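Local coordinates for VP2 (Primate bocaparvovirus 1, PDB 7L0Y), which self-assembles, sixty copies at a time, into the T=1 icosahedral capsid of human bocavirus 1, about 26 nm across, at residues Asn125-Ala130 against Leu444-Thr449; Leu334-Thr339 against Thr503-Cys508. All coordinates share one frame; numbering follows the deposited sequence.

Both contacts are buried in the assembled capsid, but they lie in different parts of the subunit. Contact 1 lies far out, about 33 Å from the chain centre, and ties the loop after strand 121-126 to the start of strand 446-462, in the jelly-roll core. Contact 2 lies about 14 Å from that centre and joins two stretches outside the jelly-roll strands, one on the short hairpin 335-337/348-350 and one near the C-terminus. The two share no element, and their nearest atoms are about 22 Å apart. Contact 1 brings a carboxylate against aliphatic groups, whereas contact 2 pairs aromatic rings and a thiol beside a loop held by amide hydrogen bonds.

Contact 1: residues Asn125-Ala130 against Leu444-Thr449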
loop_
_atom_site.group_PDB
_atom_site.type_symbol
_atom_site.label_atom_id
_atom_site.label_comp_id
_atom_site.label_asym_id
_atom_site.label_seq_id
_atom_site.Cartn_x
_atom_site.Cartn_y
_atom_site.Cartn_z
ATOM N N ASN A 125 38.886 -23.319 -97.596
ATOM C CA ASN A 125 37.673 -23.579 -96.849
ATOM C C ASN A 125 37.972 -23.651 -95.364
ATOM O O ASN A 125 39.074 -24.003 -94.944
ATOM C CB ASN A 125 36.951 -24.845 -97.351
ATOM C CG ASN A 125 37.807 -26.089 -97.296
ATOM O OD1 ASN A 125 38.631 -26.268 -96.406
ATOM N ND2 ASN A 125 37.600 -26.971 -98.259
ATOM N N ASN A 126 36.977 -23.266 -94.582
ATOM C CA ASN A 126 37.082 -23.297 -93.136
ATOM C C ASN A 126 37.258 -24.717 -92.636
ATOM O O ASN A 126 36.559 -25.638 -93.064
ATOM C CB ASN A 126 35.828 -22.706 -92.505
ATOM C CG ASN A 126 35.765 -21.217 -92.621
ATOM O OD1 ASN A 126 36.787 -20.546 -92.658
ATOM N ND2 ASN A 126 34.555 -20.681 -92.694
ATOM N N ASP A 127 38.204 -24.890 -91.720
ATOM C CA ASP A 127 38.227 -26.030 -90.812
ATOM C C ASP A 127 38.015 -25.447 -89.422
ATOM O O ASP A 127 38.896 -24.797 -88.856
ATOM C CB ASP A 127 39.512 -26.824 -90.956
ATOM C CG ASP A 127 40.717 -25.945 -91.020
ATOM O OD1 ASP A 127 40.531 -24.722 -91.100
ATOM O OD2 ASP A 127 41.843 -26.467 -91.012
ATOM N N LEU A 128 36.826 -25.686 -88.874
ATOM C CA LEU A 128 36.385 -24.931 -87.710
ATOM C C LEU A 128 36.969 -25.502 -86.429
ATOM O O LEU A 128 36.967 -24.841 -85.387
ATOM C CB LEU A 128 34.859 -24.911 -87.639
ATOM C CG LEU A 128 33.981 -24.170 -88.657
ATOM C CD1 LEU A 128 34.262 -24.570 -90.073
ATOM C CD2 LEU A 128 32.518 -24.427 -88.361
ATOM N N THR A 129 37.479 -26.729 -86.486
ATOM C CA THR A 129 37.982 -27.362 -85.275
ATOM C C THR A 129 39.486 -27.195 -85.142
ATOM O O THR A 129 40.091 -27.697 -84.192
ATOM C CB THR A 129 37.592 -28.836 -85.262
ATOM O OG1 THR A 129 38.126 -29.483 -86.419
ATOM C CG2 THR A 129 36.094 -28.968 -85.281
ATOM N N ALA A 130 40.110 -26.495 -86.082
ATOM C CA ALA A 130 41.546 -26.280 -86.013
ATOM C C ALA A 130 41.878 -25.171 -85.024
ATOM O O ALA A 130 41.169 -24.169 -84.927
ATOM C CB ALA A 130 42.092 -25.944 -87.397
ATOM N N LEU A 444 48.213 -31.544 -92.576
ATOM C CA LEU A 444 47.199 -30.799 -93.293
ATOM C C LEU A 444 47.679 -29.374 -93.513
ATOM O O LEU A 444 48.164 -28.721 -92.590
ATOM C CB LEU A 444 45.904 -30.806 -92.495
ATOM C CG LEU A 444 44.665 -30.274 -93.181
ATOM C CD1 LEU A 444 44.351 -31.198 -94.325
ATOM C CD2 LEU A 444 43.524 -30.228 -92.200
ATOM N N ASN A 445 47.527 -28.881 -94.733
ATOM C CA ASN A 445 48.039 -27.566 -95.095
ATOM C C ASN A 445 46.982 -26.523 -94.761
ATOM O O ASN A 445 45.927 -26.469 -95.394
ATOM C CB ASN A 445 48.406 -27.525 -96.573
ATOM C CG ASN A 445 49.108 -26.252 -96.962
ATOM O OD1 ASN A 445 49.789 -25.632 -96.152
ATOM N ND2 ASN A 445 48.951 -25.856 -98.213
ATOM N N ILE A 446 47.280 -25.682 -93.776
ATOM C CA ILE A 446 46.334 -24.721 -93.232
ATOM C C ILE A 446 47.060 -23.408 -93.001
ATOM O O ILE A 446 48.288 -23.356 -92.922
ATOM C CB ILE A 446 45.700 -25.210 -91.913
ATOM C CG1 ILE A 446 46.788 -25.485 -90.882
ATOM C CG2 ILE A 446 44.859 -26.443 -92.140
ATOM C CD1 ILE A 446 46.269 -25.768 -89.510
ATOM N N TYR A 447 46.288 -22.331 -92.907
ATOM C CA TYR A 447 46.831 -21.046 -92.507
ATOM C C TYR A 447 45.802 -20.355 -91.637
ATOM O O TYR A 447 44.609 -20.643 -91.706
ATOM C CB TYR A 447 47.208 -20.167 -93.697
ATOM C CG TYR A 447 46.040 -19.577 -94.424
ATOM C CD1 TYR A 447 45.626 -18.286 -94.168
ATOM C CD2 TYR A 447 45.328 -20.322 -95.339
ATOM C CE1 TYR A 447 44.565 -17.750 -94.818
ATOM C CE2 TYR A 447 44.265 -19.792 -95.994
ATOM C CZ TYR A 447 43.885 -18.504 -95.734
ATOM O OH TYR A 447 42.809 -17.964 -96.393
ATOM N N CYS A 448 46.277 -19.445 -90.803
ATOM C CA CYS A 448 45.414 -18.683 -89.920
ATOM C C CYS A 448 45.504 -17.208 -90.271
ATOM O O CYS A 448 46.593 -16.683 -90.509
ATOM C CB CYS A 448 45.785 -18.900 -88.455
ATOM S SG CYS A 448 44.713 -18.054 -87.279
ATOM N N THR A 449 44.355 -16.556 -90.326
ATOM C CA THR A 449 44.271 -15.110 -90.323
ATOM C C THR A 449 43.483 -14.690 -89.098
ATOM O O THR A 449 42.626 -15.430 -88.621
ATOM C CB THR A 449 43.602 -14.558 -91.592
ATOM O OG1 THR A 449 42.275 -15.077 -91.714
ATOM C CG2 THR A 449 44.390 -14.934 -92.810
#
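The carboxylate of Asp127 meets Ile446 through OD2, which lies 3.2 Å from Ile446 CG2, and the two side chains cross at about a right angle. Within segment 444-449, the Tyr447 ring has Thr449 CG2 in plane at its edge. Across the contact, Leu444 adds a second aliphatic group, its CD2 being 4.3 Å from Asp127 OD2. On Ile446 the CG2 branch stands beside the backbone N and anti to the carbonyl carbon, which turns this methyl to the carboxylate. A beta-branched residue thus suits the strand and offers an apolar methyl to the loop, while its other neighbours include Met429 and Ile432. No hydrogen bond crosses between the segments. At the pH of 2.6 used for this structure the acid is probably largely protonated, which would ease its burial against aliphatic groups. Asp127 also opens a type I turn to Ala130, closed by a weak bond of 3.5 Å from Ala130 N to Asp127 O. Asn126 of a second subunit packs on Asp127, and Pro433 of a third packs on Tyr447. Strands 95-118 and 121-126 form the hairpin whose counterpart in parvoviruses, the DE loop, builds the channel at the fivefold axis; here its base leans on the start of strand 446-462 in the eight-stranded jelly roll.

Contact 2: residues Leu334-Thr339 against Thr503-Cys508; sequences LQWYQT and TSYDQC
This is a buried aromatic and thiol contact between a short beta hairpin, 335-337 with 348-350, and a loop near the C-terminus. The hairpin belongs to the long insertion between strands 215-232 and 424-429, strands G and H of the parvovirus jelly roll. Trp336 carries the contact: its CH2 comes within 3.9 Å of Tyr505 CD1 and 4.1 Å of Tyr505 CE1. The indole corner arrives at the edge of the phenol ring and in its plane, and the two side chains cross at about a right angle. Trp336 has CG between its backbone N and carbonyl carbon (chi1 61°), and the length of the indole carries its CH2 corner to the loop. Cys508 SG sits at the indole edge, near the ring plane and 4.5 Å from Trp336 CZ2; a compact, weakly polar thiol fits there. Trp149 also meets the indole, and Arg247 of a neighbouring subunit packs on it. That subunit further bonds to the backbone of Gln335 and Tyr337, so the hairpin serves an intersubunit interface too. Segment 503-508 is braced from within by a capping-box-like pair ahead of residues 505-508, which are helical in phi/psi but lack regular helix bonds. Gln507 N gives a weak bond to Ser504 OG, and Gln507 OE1 accepts Thr503 N at 2.6 Å, nearly along its C=O direction, and Ser504 N at 3.2 Å from above the carbonyl plane.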
loop_
_atom_site.group_PDB
_atom_site.type_symbol
_atom_site.label_atom_id
_atom_site.label_comp_id
_atom_site.label_asym_id
_atom_site.label_seq_id
_atom_site.Cartn_x
_atom_site.Cartn_y
_atom_site.Cartn_z
ATOM N N LEU A 334 73.397 6.944 -88.804
ATOM C CA LEU A 334 72.339 5.950 -88.833
ATOM C C LEU A 334 71.582 6.050 -90.149
ATOM O O LEU A 334 71.184 7.138 -90.568
ATOM C CB LEU A 334 71.394 6.167 -87.656
ATOM C CG LEU A 334 70.240 5.180 -87.516
ATOM C CD1 LEU A 334 70.767 3.805 -87.178
ATOM C CD2 LEU A 334 69.244 5.652 -86.477
ATOM N N GLN A 335 71.389 4.917 -90.808
ATOM C CA GLN A 335 70.775 4.914 -92.122
ATOM C C GLN A 335 69.955 3.645 -92.278
ATOM O O GLN A 335 70.357 2.575 -91.827
ATOM C CB GLN A 335 71.845 5.024 -93.207
ATOM C CG GLN A 335 71.334 5.333 -94.581
ATOM C CD GLN A 335 72.461 5.598 -95.538
ATOM O OE1 GLN A 335 73.625 5.607 -95.151
ATOM N NE2 GLN A 335 72.127 5.823 -96.795
ATOM N N TRP A 336 68.792 3.774 -92.901
ATOM C CA TRP A 336 67.924 2.622 -93.087
ATOM C C TRP A 336 67.140 2.809 -94.373
ATOM O O TRP A 336 67.231 3.843 -95.031
ATOM C CB TRP A 336 66.989 2.434 -91.894
ATOM C CG TRP A 336 66.073 3.580 -91.671
ATOM C CD1 TRP A 336 64.804 3.708 -92.127
ATOM C CD2 TRP A 336 66.361 4.776 -90.947
ATOM N NE1 TRP A 336 64.276 4.902 -91.731
ATOM C CE2 TRP A 336 65.214 5.579 -91.002
ATOM C CE3 TRP A 336 67.476 5.241 -90.252
ATOM C CZ2 TRP A 336 65.147 6.819 -90.387
ATOM C CZ3 TRP A 336 67.413 6.467 -89.652
ATOM C CH2 TRP A 336 66.257 7.245 -89.719
ATOM N N TYR A 337 66.359 1.793 -94.719
ATOM C CA TYR A 337 65.404 1.879 -95.811
ATOM C C TYR A 337 63.998 1.955 -95.242
ATOM O O TYR A 337 63.702 1.322 -94.226
ATOM C CB TYR A 337 65.508 0.688 -96.765
ATOM C CG TYR A 337 66.797 0.614 -97.531
ATOM C CD1 TYR A 337 67.056 1.503 -98.554
ATOM C CD2 TYR A 337 67.717 -0.389 -97.290
ATOM C CE1 TYR A 337 68.215 1.442 -99.267
ATOM C CE2 TYR A 337 68.878 -0.472 -98.016
ATOM C CZ TYR A 337 69.123 0.451 -99.001
ATOM O OH TYR A 337 70.281 0.389 -99.728
ATOM N N GLN A 338 63.141 2.737 -95.896
ATOM C CA GLN A 338 61.732 2.767 -95.529
ATOM C C GLN A 338 60.993 1.514 -95.952
ATOM O O GLN A 338 59.983 1.170 -95.337
ATOM C CB GLN A 338 61.049 3.983 -96.144
ATOM C CG GLN A 338 61.334 5.270 -95.426
ATOM C CD GLN A 338 60.789 5.246 -94.024
ATOM O OE1 GLN A 338 59.696 4.744 -93.783
ATOM N NE2 GLN A 338 61.549 5.778 -93.086
ATOM N N THR A 339 61.470 0.831 -96.976
ATOM C CA THR A 339 60.754 -0.269 -97.589
ATOM C C THR A 339 61.673 -1.474 -97.685
ATOM O O THR A 339 62.872 -1.326 -97.925
ATOM C CB THR A 339 60.251 0.144 -98.985
ATOM O OG1 THR A 339 59.322 1.226 -98.852
ATOM C CG2 THR A 339 59.569 -0.991 -99.709
ATOM N N THR A 503 61.249 10.699 -97.765
ATOM C CA THR A 503 62.536 10.547 -98.429
ATOM C C THR A 503 63.665 11.173 -97.624
ATOM O O THR A 503 64.841 10.972 -97.941
ATOM C CB THR A 503 62.481 11.145 -99.833
ATOM O OG1 THR A 503 62.091 12.519 -99.759
ATOM C CG2 THR A 503 61.494 10.393 -100.679
ATOM N N SER A 504 63.342 11.920 -96.579
ATOM C CA SER A 504 64.364 12.578 -95.787
ATOM C C SER A 504 64.141 12.306 -94.311
ATOM O O SER A 504 63.086 11.829 -93.890
ATOM C CB SER A 504 64.397 14.091 -96.030
ATOM O OG SER A 504 63.234 14.726 -95.545
ATOM N N TYR A 505 65.170 12.628 -93.534
ATOM C CA TYR A 505 65.144 12.373 -92.102
ATOM C C TYR A 505 64.174 13.303 -91.391
ATOM O O TYR A 505 63.540 12.916 -90.404
ATOM C CB TYR A 505 66.559 12.518 -91.550
ATOM C CG TYR A 505 66.683 12.383 -90.064
ATOM C CD1 TYR A 505 66.591 11.149 -89.456
ATOM C CD2 TYR A 505 66.923 13.486 -89.273
ATOM C CE1 TYR A 505 66.716 11.021 -88.107
ATOM C CE2 TYR A 505 67.049 13.367 -87.923
ATOM C CZ TYR A 505 66.946 12.133 -87.341
ATOM O OH TYR A 505 67.072 12.008 -85.979
ATOM N N ASP A 506 64.036 14.534 -91.881
ATOM C CA ASP A 506 63.133 15.478 -91.239
ATOM C C ASP A 506 61.678 15.151 -91.524
ATOM O O ASP A 506 60.803 15.468 -90.714
ATOM C CB ASP A 506 63.457 16.901 -91.679
ATOM C CG ASP A 506 64.730 17.425 -91.053
ATOM O OD1 ASP A 506 65.182 16.839 -90.050
ATOM O OD2 ASP A 506 65.281 18.424 -91.561
ATOM N N GLN A 507 61.396 14.522 -92.664
ATOM C CA GLN A 507 60.032 14.091 -92.933
ATOM C C GLN A 507 59.609 12.987 -91.981
ATOM O O GLN A 507 58.412 12.770 -91.771
ATOM C CB GLN A 507 59.907 13.633 -94.378
ATOM C CG GLN A 507 60.117 14.743 -95.363
ATOM C CD GLN A 507 60.124 14.257 -96.781
ATOM O OE1 GLN A 507 60.353 13.083 -97.044
ATOM N NE2 GLN A 507 59.902 15.163 -97.709
ATOM N N CYS A 508 60.573 12.288 -91.392
ATOM C CA CYS A 508 60.279 11.327 -90.347
ATOM C C CYS A 508 59.996 11.988 -89.010
ATOM O O CYS A 508 59.596 11.294 -88.072
ATOM C CB CYS A 508 61.435 10.346 -90.215
ATOM S SG CYS A 508 61.677 9.303 -91.652
#